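Local coordinates for protein SsRai1 (Scheffersomyces stipitis, PDB 5BTO) that hydrolyses NAD caps, methylguanosine caps and 5'-triphosphate ends of RNA using a divalent metal ion, and binds and stimulates the exoribonuclease Rat1, at residues I66-G71 with F300-V305; Y183-I188 with L257-I262; K274-T279 with V291-R296. All coordinates share one frame; numbering follows the deposited sequence.

Contact 1 (I66-G71 with F300-V305); sequences IDLQAG and FFLRDV
Phe300 makes the largest single contribution to this contact, and it sits at a point of positive phi just ahead of strand 302-309. Its CG lies anti to its own carbonyl carbon (chi1 -72°), which lays the ring beside Gln69. That glutamine holds CG in the crowded position between backbone N and carbonyl carbon (chi1 69°), and from there its extended chain crosses the phenylalanine at about a right angle. Gln69 CB lies 3.8 Å from Phe300 CG, and the amide carbon CD is just as close to CD2 of the ring, with amide and ring planes 51° apart. Helix 169-188 borders the same ring through His174, Arg177, Cys178 and Ser181.

The backbones meet in a single bridge between Asp67 and Phe301, fastening the loop to the outer strand of the four-stranded sheet of this PD-(D/E)XK nuclease fold. Leu302 N reaches Ile66 O at 2.9 Å, nearly along the C=O axis, whereas Leu68 N meets Phe300 O at 2.8 Å from above the carbonyl plane. A water extends the pairing from Ile66 N to Leu302 O.

Asp67 then turns the chain. With CG anti to its backbone N, OD1 accepts from Gln69 N at 3.0 Å in an Asx turn, superimposed on a type I turn ending at Ala70. Asp67 CB also lies 4.1 Å from Phe301 CE1. Leu68 and Leu302 cross obliquely, CD1 to CD1 at 4.2 Å.

Contact 2 (Y183-I188 with L257-I262); sequences YKFEAI and LKTTRI
Strand 257-261 passes helix 183-188 with the segment axes 8.0 Å apart at their closest and their directions 130° apart, and no hydrogen bond joins the two. Leu257, the first residue of the segment, directs its side chain at the helix. Its CB is approached by two helix residues, at 4.3 Å by CE2 of Phe185 and at the same distance by CG of Glu186, so the leucine meets both an aromatic ring and the aliphatic part of an acidic chain. The backbone N of Leu257 donates to Asp237, whose carboxylate also lies close to that of Glu186.

At Lys258 the side chain turns away from the helix and its ammonium group pairs with Glu256 and Gln282; toward the helix it offers its carbonyl oxygen, 3.5 Å from Phe185 CE2. That oxygen is already engaged within the sheet, where Gly294 of the neighbouring strand donates to it.

Thr259 points at the helix again. Its OG1 takes the crowded position between backbone N and carbonyl carbon (chi1 67°), which leaves CG2 anti to the carbonyl carbon and directed to Phe185. The methyl lies 3.4 Å from Phe185 CB, a tight fit, and continues along CG and CD2 as the two side chains slide past each other in opposite directions. Phe185 reaches the strand because its CG is anti to the backbone N (chi1 -180°). An alanine here would lose the ring and would probably loosen the helix against Leu257 and Thr259.

Glu186 and Leu257 bind the divalent metal and Lys258 the substrate, so this packing of helix on sheet probably helps to shape the active site of the PD-(D/E)XK nuclease fold.

Contact 3 (K274-T279 with V291-R296); sequences KKLFKT and VVYGFR
Thr279 directs its two branches to different partners: with chi1 at -65°, OG1 stands anti to the carbonyl carbon and CG2 anti to the backbone N. The hydroxyl thus faces Tyr293, and the methyl faces Val291. Tyr293 contributes an unusual first torsion, chi1 -98°, away from the staggered positions, and this places its ring so that the phenol oxygen arrives at the helix. Leu276, with CG anti to its backbone N (chi1 -173°), swings its CD1 methyl toward the same ring.

The polar centre is a tip-to-tip hydrogen bond between Thr279 OG1 and Tyr293 OH, 2.7 Å long. Tyr293 OH also lies 3.8 Å from CB of Lys275, one helical turn before the threonine. The lysine chain then runs on, extended, and its ammonium group bonds to Thr260 on the adjoining strand.

Apolar contacts flank the hydroxyl pair. Leu276 CD1 sits 3.8 Å from Tyr293 CE2, the two side chains crossing obliquely. Thr279 CG2 meets Val291 tip to tip, 3.7 Å from its CG1 and nearly as near to CG2. Elsewhere the tyrosine ring makes an edge-to-face contact with Phe272, from an earlier part of the same helix.

Helix 266-286 and strand 290-296 belong to a beta-alpha-beta unit that starts with strand 254-261. Their segment axes approach to 11.2 Å, a spacing bridged by the long tyrosine.

Tyr293 also touches Lys258, a substrate-binding residue. Because the buried phenol hydroxyl is paired with Thr279, the bond probably restrains the ring that packs beside that lysine, making Tyr293 and Thr279 plausible second-shell supports of the site.

The three contacts meet at one four-stranded sheet, approached from different sides. Contact 3 is the most buried, contact 2 is partly buried at the catalytic metal site, and contact 1, also partly buried, lies farthest from the centre of the chain. Their chemistry follows: backbone bridging and a water at the outer strand, van der Waals packing without any hydrogen bond between helix and strand in contact 2, and a hydroxyl pair within apolar surroundings in contact 3. Strands 257-261 and 291-296 are hydrogen-bonded neighbours through Lys258, and Phe295 bonds on to strand 302-305. Helix 183-188 joins contacts 1 and 2, with Leu68 packing against Phe185 and Lys184.

Contact 1 (I66-G71 with F300-V305)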
loop_
_atom_site.group_PDB
_atom_site.type_symbol
_atom_site.label_atom_id
_atom_site.label_comp_id
_atom_site.label_asym_id
_atom_site.label_seq_id
_atom_site.Cartn_x
_atom_site.Cartn_y
_atom_site.Cartn_z
ATOM N N ILE A 66 -41.718 22.011 14.125
ATOM C CA ILE A 66 -41.690 21.108 12.979
ATOM C C ILE A 66 -41.284 19.699 13.396
ATOM O O ILE A 66 -40.164 19.470 13.852
ATOM C CB ILE A 66 -40.735 21.606 11.886
ATOM C CG1 ILE A 66 -41.194 22.968 11.358
ATOM C CG2 ILE A 66 -40.652 20.586 10.764
ATOM C CD1 ILE A 66 -40.237 23.584 10.354
ATOM N N ASP A 67 -42.206 18.761 13.219
ATOM C CA ASP A 67 -42.037 17.390 13.689
ATOM C C ASP A 67 -41.633 16.498 12.519
ATOM O O ASP A 67 -42.438 16.220 11.629
ATOM C CB ASP A 67 -43.350 16.902 14.323
ATOM C CG ASP A 67 -43.232 15.519 14.942
ATOM O OD1 ASP A 67 -42.241 14.818 14.652
ATOM O OD2 ASP A 67 -44.137 15.132 15.711
ATOM N N LEU A 68 -40.382 16.050 12.522
ATOM C CA LEU A 68 -39.849 15.294 11.390
ATOM C C LEU A 68 -40.246 13.820 11.376
ATOM O O LEU A 68 -39.913 13.102 10.441
ATOM C CB LEU A 68 -38.327 15.434 11.301
ATOM C CG LEU A 68 -37.798 16.835 10.998
ATOM C CD1 LEU A 68 -36.287 16.832 11.016
ATOM C CD2 LEU A 68 -38.323 17.337 9.659
ATOM N N GLN A 69 -40.946 13.356 12.405
ATOM C CA GLN A 69 -41.503 12.010 12.340
ATOM C C GLN A 69 -42.993 12.055 12.011
ATOM O O GLN A 69 -43.651 11.018 11.942
ATOM C CB GLN A 69 -41.253 11.221 13.630
ATOM C CG GLN A 69 -42.023 11.724 14.839
ATOM C CD GLN A 69 -42.019 10.727 15.981
ATOM O OE1 GLN A 69 -42.088 9.520 15.760
ATOM N NE2 GLN A 69 -41.930 11.226 17.208
ATOM N N ALA A 70 -43.520 13.258 11.798
ATOM C CA ALA A 70 -44.939 13.414 11.490
ATOM C C ALA A 70 -45.264 12.882 10.096
ATOM O O ALA A 70 -44.504 13.085 9.146
ATOM C CB ALA A 70 -45.363 14.870 11.620
ATOM N N GLY A 71 -46.400 12.204 9.979
ATOM C CA GLY A 71 -46.807 11.622 8.715
ATOM C C GLY A 71 -46.115 10.303 8.429
ATOM O O GLY A 71 -46.266 9.735 7.349
ATOM N N PHE A 300 -37.853 14.124 17.553
ATOM C CA PHE A 300 -37.761 14.399 16.121
ATOM C C PHE A 300 -38.190 15.819 15.750
ATOM O O PHE A 300 -38.468 16.102 14.582
ATOM C CB PHE A 300 -38.535 13.355 15.304
ATOM C CG PHE A 300 -37.874 12.001 15.261
ATOM C CD1 PHE A 300 -36.854 11.741 14.355
ATOM C CD2 PHE A 300 -38.279 10.989 16.116
ATOM C CE1 PHE A 300 -36.247 10.501 14.307
ATOM C CE2 PHE A 300 -37.676 9.742 16.072
ATOM C CZ PHE A 300 -36.657 9.498 15.167
ATOM N N PHE A 301 -38.238 16.710 16.737
ATOM C CA PHE A 301 -38.458 18.125 16.451
ATOM C C PHE A 301 -37.208 18.731 15.827
ATOM O O PHE A 301 -36.093 18.517 16.305
ATOM C CB PHE A 301 -38.839 18.904 17.715
ATOM C CG PHE A 301 -40.231 18.632 18.196
ATOM C CD1 PHE A 301 -41.327 19.082 17.477
ATOM C CD2 PHE A 301 -40.446 17.928 19.366
ATOM C CE1 PHE A 301 -42.617 18.831 17.915
ATOM C CE2 PHE A 301 -41.729 17.671 19.810
ATOM C CZ PHE A 301 -42.818 18.125 19.085
ATOM N N LEU A 302 -37.400 19.482 14.751
ATOM C CA LEU A 302 -36.307 20.213 14.117
ATOM C C LEU A 302 -35.939 21.412 14.978
ATOM O O LEU A 302 -36.759 22.313 15.177
ATOM C CB LEU A 302 -36.732 20.683 12.731
ATOM C CG LEU A 302 -35.706 21.465 11.922
ATOM C CD1 LEU A 302 -34.502 20.582 11.590
ATOM C CD2 LEU A 302 -36.355 21.963 10.649
ATOM N N ARG A 303 -34.714 21.421 15.493
ATOM C CA ARG A 303 -34.286 22.461 16.428
ATOM C C ARG A 303 -33.336 23.473 15.799
ATOM O O ARG A 303 -33.321 24.642 16.178
ATOM C CB ARG A 303 -33.623 21.832 17.654
ATOM C CG ARG A 303 -34.537 20.933 18.451
ATOM C CD ARG A 303 -35.623 21.755 19.144
ATOM N NE ARG A 303 -36.505 20.927 19.958
ATOM C CZ ARG A 303 -37.567 21.390 20.611
ATOM N NH1 ARG A 303 -37.886 22.678 20.541
ATOM N NH2 ARG A 303 -38.316 20.566 21.331
ATOM N N ASP A 304 -32.529 23.026 14.844
ATOM C CA ASP A 304 -31.576 23.925 14.211
ATOM C C ASP A 304 -31.305 23.512 12.781
ATOM O O ASP A 304 -31.451 22.344 12.431
ATOM C CB ASP A 304 -30.270 23.983 15.009
ATOM C CG ASP A 304 -30.386 24.852 16.252
ATOM O OD1 ASP A 304 -30.940 25.972 16.153
ATOM O OD2 ASP A 304 -29.937 24.414 17.330
ATOM N N VAL A 305 -30.946 24.492 11.958
ATOM C CA VAL A 305 -30.552 24.238 10.575
ATOM C C VAL A 305 -29.248 24.972 10.330
ATOM O O VAL A 305 -29.118 26.152 10.693
ATOM C CB VAL A 305 -31.616 24.782 9.600
ATOM C CG1 VAL A 305 -31.125 24.690 8.176
ATOM C CG2 VAL A 305 -32.948 24.043 9.782
HETATM O O HOH W 1 -39.119 23.217 14.000
#

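Contact 2 (Y183-I188 with L257-I262)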
loop_
_atom_site.group_PDB
_atom_site.type_symbol
_atom_site.label_atom_id
_atom_site.label_comp_id
_atom_site.label_asym_id
_atom_site.label_seq_id
_atom_site.Cartn_x
_atom_site.Cartn_y
_atom_site.Cartn_z
ATOM N N TYR A 183 -36.096 11.960 4.738
ATOM C CA TYR A 183 -37.021 12.220 3.644
ATOM C C TYR A 183 -38.057 13.276 4.026
ATOM O O TYR A 183 -38.447 14.094 3.194
ATOM C CB TYR A 183 -37.711 10.929 3.193
ATOM C CG TYR A 183 -36.755 9.881 2.664
ATOM C CD1 TYR A 183 -36.210 9.989 1.393
ATOM C CD2 TYR A 183 -36.394 8.787 3.438
ATOM C CE1 TYR A 183 -35.333 9.036 0.907
ATOM C CE2 TYR A 183 -35.514 7.828 2.959
ATOM C CZ TYR A 183 -34.989 7.959 1.693
ATOM O OH TYR A 183 -34.118 7.010 1.206
ATOM N N LYS A 184 -38.501 13.260 5.281
ATOM C CA LYS A 184 -39.461 14.253 5.755
ATOM C C LYS A 184 -38.840 15.645 5.707
ATOM O O LYS A 184 -39.482 16.608 5.290
ATOM C CB LYS A 184 -39.923 13.925 7.179
ATOM C CG LYS A 184 -40.885 14.946 7.795
ATOM C CD LYS A 184 -42.235 14.979 7.080
ATOM C CE LYS A 184 -43.246 15.829 7.844
ATOM N NZ LYS A 184 -44.634 15.692 7.317
ATOM N N PHE A 185 -37.582 15.745 6.128
ATOM C CA PHE A 185 -36.890 17.016 6.103
ATOM C C PHE A 185 -36.845 17.552 4.677
ATOM O O PHE A 185 -37.115 18.726 4.442
ATOM C CB PHE A 185 -35.476 16.881 6.675
ATOM C CG PHE A 185 -34.703 18.166 6.689
ATOM C CD1 PHE A 185 -35.173 19.271 7.394
ATOM C CD2 PHE A 185 -33.500 18.273 6.006
ATOM C CE1 PHE A 185 -34.456 20.462 7.409
ATOM C CE2 PHE A 185 -32.779 19.456 6.020
ATOM C CZ PHE A 185 -33.263 20.556 6.720
ATOM N N GLU A 186 -36.517 16.694 3.719
ATOM C CA GLU A 186 -36.473 17.138 2.330
ATOM C C GLU A 186 -37.832 17.682 1.915
ATOM O O GLU A 186 -37.925 18.727 1.269
ATOM C CB GLU A 186 -36.056 16.003 1.402
ATOM C CG GLU A 186 -34.648 15.499 1.632
ATOM C CD GLU A 186 -34.210 14.526 0.562
ATOM O OE1 GLU A 186 -34.205 13.302 0.825
ATOM O OE2 GLU A 186 -33.875 14.989 -0.548
ATOM N N ALA A 187 -38.885 16.972 2.302
ATOM C CA ALA A 187 -40.242 17.341 1.920
ATOM C C ALA A 187 -40.652 18.707 2.466
ATOM O O ALA A 187 -41.231 19.518 1.745
ATOM C CB ALA A 187 -41.224 16.273 2.371
ATOM N N ILE A 188 -40.355 18.961 3.737
ATOM C CA ILE A 188 -40.779 20.207 4.362
ATOM C C ILE A 188 -39.842 21.369 4.050
ATOM O O ILE A 188 -40.193 22.527 4.272
ATOM C CB ILE A 188 -40.995 20.050 5.897
ATOM C CG1 ILE A 188 -39.680 19.774 6.627
ATOM C CG2 ILE A 188 -41.993 18.941 6.177
ATOM C CD1 ILE A 188 -38.941 21.017 7.079
ATOM N N LEU A 257 -29.260 18.015 1.154
ATOM C CA LEU A 257 -30.038 18.170 2.394
ATOM C C LEU A 257 -29.882 16.929 3.271
ATOM O O LEU A 257 -30.171 15.822 2.832
ATOM C CB LEU A 257 -31.518 18.357 2.066
ATOM C CG LEU A 257 -31.838 19.545 1.164
ATOM C CD1 LEU A 257 -33.314 19.574 0.804
ATOM C CD2 LEU A 257 -31.416 20.836 1.846
ATOM N N LYS A 258 -29.454 17.122 4.519
ATOM C CA LYS A 258 -29.213 16.004 5.426
ATOM C C LYS A 258 -29.783 16.312 6.797
ATOM O O LYS A 258 -30.050 17.474 7.113
ATOM C CB LYS A 258 -27.708 15.758 5.574
ATOM C CG LYS A 258 -26.956 15.536 4.290
ATOM C CD LYS A 258 -27.231 14.170 3.715
ATOM C CE LYS A 258 -26.161 13.806 2.681
ATOM N NZ LYS A 258 -26.566 12.668 1.805
ATOM N N THR A 259 -29.934 15.274 7.616
ATOM C CA THR A 259 -30.370 15.444 9.000
ATOM C C THR A 259 -29.496 14.644 9.952
ATOM O O THR A 259 -28.862 13.662 9.560
ATOM C CB THR A 259 -31.814 14.963 9.210
ATOM O OG1 THR A 259 -31.870 13.539 9.047
ATOM C CG2 THR A 259 -32.759 15.635 8.232
ATOM N N THR A 260 -29.482 15.058 11.213
ATOM C CA THR A 260 -28.755 14.334 12.238
ATOM C C THR A 260 -29.293 14.777 13.595
ATOM O O THR A 260 -30.028 15.761 13.678
ATOM C CB THR A 260 -27.236 14.598 12.132
ATOM O OG1 THR A 260 -26.509 13.630 12.908
ATOM C CG2 THR A 260 -26.901 16.009 12.600
ATOM N N ARG A 261 -28.948 14.049 14.653
ATOM C CA ARG A 261 -29.406 14.413 15.988
ATOM C C ARG A 261 -28.666 15.656 16.478
ATOM O O ARG A 261 -27.503 15.867 16.131
ATOM C CB ARG A 261 -29.193 13.243 16.955
ATOM C CG ARG A 261 -29.682 13.496 18.373
ATOM C CD ARG A 261 -29.684 12.225 19.200
ATOM N NE ARG A 261 -30.105 12.491 20.574
ATOM C CZ ARG A 261 -30.347 11.546 21.477
ATOM N NH1 ARG A 261 -30.221 10.267 21.148
ATOM N NH2 ARG A 261 -30.720 11.878 22.708
ATOM N N ILE A 262 -29.346 16.484 17.268
ATOM C CA ILE A 262 -28.702 17.631 17.902
ATOM C C ILE A 262 -27.444 17.209 18.649
ATOM O O ILE A 262 -27.352 16.083 19.138
ATOM C CB ILE A 262 -29.645 18.364 18.881
ATOM C CG1 ILE A 262 -30.256 17.390 19.883
ATOM C CG2 ILE A 262 -30.748 19.084 18.118
ATOM C CD1 ILE A 262 -31.179 18.079 20.901
#

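Contact 3 (K274-T279 with V291-R296)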
loop_
_atom_site.group_PDB
_atom_site.type_symbol
_atom_site.label_atom_id
_atom_site.label_comp_id
_atom_site.label_asym_id
_atom_site.label_seq_id
_atom_site.Cartn_x
_atom_site.Cartn_y
_atom_site.Cartn_z
ATOM N N LYS A 274 -18.566 11.637 11.525
ATOM C CA LYS A 274 -18.557 10.543 10.557
ATOM C C LYS A 274 -19.494 10.851 9.395
ATOM O O LYS A 274 -19.156 10.612 8.232
ATOM C CB LYS A 274 -18.975 9.218 11.210
ATOM C CG LYS A 274 -18.012 8.704 12.257
ATOM C CD LYS A 274 -18.526 7.409 12.877
ATOM C CE LYS A 274 -18.981 6.423 11.803
ATOM N NZ LYS A 274 -17.921 6.169 10.785
ATOM N N LYS A 275 -20.671 11.382 9.718
ATOM C CA LYS A 275 -21.675 11.681 8.701
ATOM C C LYS A 275 -21.226 12.862 7.857
ATOM O O LYS A 275 -21.388 12.870 6.635
ATOM C CB LYS A 275 -23.032 11.999 9.347
ATOM C CG LYS A 275 -23.689 10.826 10.075
ATOM C CD LYS A 275 -25.012 11.254 10.717
ATOM C CE LYS A 275 -25.597 10.157 11.591
ATOM N NZ LYS A 275 -26.882 10.596 12.201
ATOM N N LEU A 276 -20.678 13.873 8.518
ATOM C CA LEU A 276 -20.253 15.088 7.836
ATOM C C LEU A 276 -19.123 14.781 6.854
ATOM O O LEU A 276 -19.090 15.330 5.750
ATOM C CB LEU A 276 -19.826 16.155 8.858
ATOM C CG LEU A 276 -19.494 17.554 8.324
ATOM C CD1 LEU A 276 -20.724 18.201 7.678
ATOM C CD2 LEU A 276 -18.970 18.442 9.449
ATOM N N PHE A 277 -18.205 13.893 7.247
ATOM C CA PHE A 277 -17.143 13.470 6.338
ATOM C C PHE A 277 -17.723 12.758 5.110
ATOM O O PHE A 277 -17.316 13.033 3.983
ATOM C CB PHE A 277 -16.165 12.536 7.067
ATOM C CG PHE A 277 -15.151 11.878 6.152
ATOM C CD1 PHE A 277 -14.265 12.643 5.419
ATOM C CD2 PHE A 277 -15.079 10.499 6.072
ATOM C CE1 PHE A 277 -13.325 12.042 4.581
ATOM C CE2 PHE A 277 -14.147 9.880 5.245
ATOM C CZ PHE A 277 -13.265 10.657 4.499
ATOM N N LYS A 278 -18.663 11.838 5.324
ATOM C CA LYS A 278 -19.307 11.171 4.190
ATOM C C LYS A 278 -20.040 12.171 3.288
ATOM O O LYS A 278 -20.002 12.062 2.070
ATOM C CB LYS A 278 -20.241 10.050 4.643
ATOM C CG LYS A 278 -19.491 8.775 5.063
ATOM C CD LYS A 278 -20.449 7.620 5.345
ATOM C CE LYS A 278 -19.717 6.377 5.865
ATOM N NZ LYS A 278 -19.487 6.415 7.350
ATOM N N THR A 279 -20.713 13.142 3.896
ATOM C CA THR A 279 -21.378 14.173 3.116
ATOM C C THR A 279 -20.370 14.997 2.310
ATOM O O THR A 279 -20.602 15.299 1.137
ATOM C CB THR A 279 -22.227 15.094 4.010
ATOM O OG1 THR A 279 -23.288 14.330 4.589
ATOM C CG2 THR A 279 -22.826 16.273 3.189
ATOM N N VAL A 291 -24.389 22.412 1.407
ATOM C CA VAL A 291 -25.087 21.374 2.137
ATOM C C VAL A 291 -25.853 22.004 3.293
ATOM O O VAL A 291 -25.299 22.831 4.024
ATOM C CB VAL A 291 -24.103 20.382 2.788
ATOM C CG1 VAL A 291 -24.872 19.298 3.521
ATOM C CG2 VAL A 291 -23.162 19.796 1.766
ATOM N N VAL A 292 -27.101 21.596 3.487
ATOM C CA VAL A 292 -27.827 22.013 4.694
ATOM C C VAL A 292 -28.069 20.817 5.601
ATOM O O VAL A 292 -28.608 19.801 5.164
ATOM C CB VAL A 292 -29.183 22.685 4.363
ATOM C CG1 VAL A 292 -30.056 22.756 5.614
ATOM C CG2 VAL A 292 -28.955 24.075 3.794
ATOM N N TYR A 293 -27.668 20.935 6.866
ATOM C CA TYR A 293 -28.021 19.935 7.870
ATOM C C TYR A 293 -29.150 20.431 8.759
ATOM O O TYR A 293 -29.093 21.543 9.289
ATOM C CB TYR A 293 -26.822 19.572 8.753
ATOM C CG TYR A 293 -26.121 18.316 8.317
ATOM C CD1 TYR A 293 -26.559 17.066 8.748
ATOM C CD2 TYR A 293 -25.035 18.380 7.458
ATOM C CE1 TYR A 293 -25.909 15.908 8.338
ATOM C CE2 TYR A 293 -24.391 17.234 7.033
ATOM C CZ TYR A 293 -24.833 16.006 7.474
ATOM O OH TYR A 293 -24.181 14.866 7.058
ATOM N N GLY A 294 -30.171 19.601 8.919
ATOM C CA GLY A 294 -31.201 19.844 9.923
ATOM C C GLY A 294 -30.904 19.009 11.156
ATOM O O GLY A 294 -30.611 17.818 11.051
ATOM N N PHE A 295 -30.953 19.647 12.321
ATOM C CA PHE A 295 -30.629 18.993 13.583
ATOM C C PHE A 295 -31.903 18.765 14.385
ATOM O O PHE A 295 -32.659 19.702 14.631
ATOM C CB PHE A 295 -29.647 19.855 14.386
ATOM C CG PHE A 295 -28.299 20.017 13.732
ATOM C CD1 PHE A 295 -28.078 21.018 12.795
ATOM C CD2 PHE A 295 -27.250 19.155 14.050
ATOM C CE1 PHE A 295 -26.829 21.159 12.182
ATOM C CE2 PHE A 295 -26.006 19.290 13.445
ATOM C CZ PHE A 295 -25.793 20.296 12.515
ATOM N N ARG A 296 -32.145 17.523 14.792
ATOM C CA ARG A 296 -33.414 17.188 15.437
ATOM C C ARG A 296 -33.206 16.527 16.788
ATOM O O ARG A 296 -32.169 15.915 17.026
ATOM C CB ARG A 296 -34.259 16.294 14.522
ATOM C CG ARG A 296 -33.512 15.082 13.978
ATOM C CD ARG A 296 -34.040 13.802 14.601
ATOM N NE ARG A 296 -33.114 12.686 14.452
ATOM C CZ ARG A 296 -32.824 11.825 15.423
ATOM N NH1 ARG A 296 -33.385 11.956 16.619
ATOM N NH2 ARG A 296 -31.965 10.837 15.203
#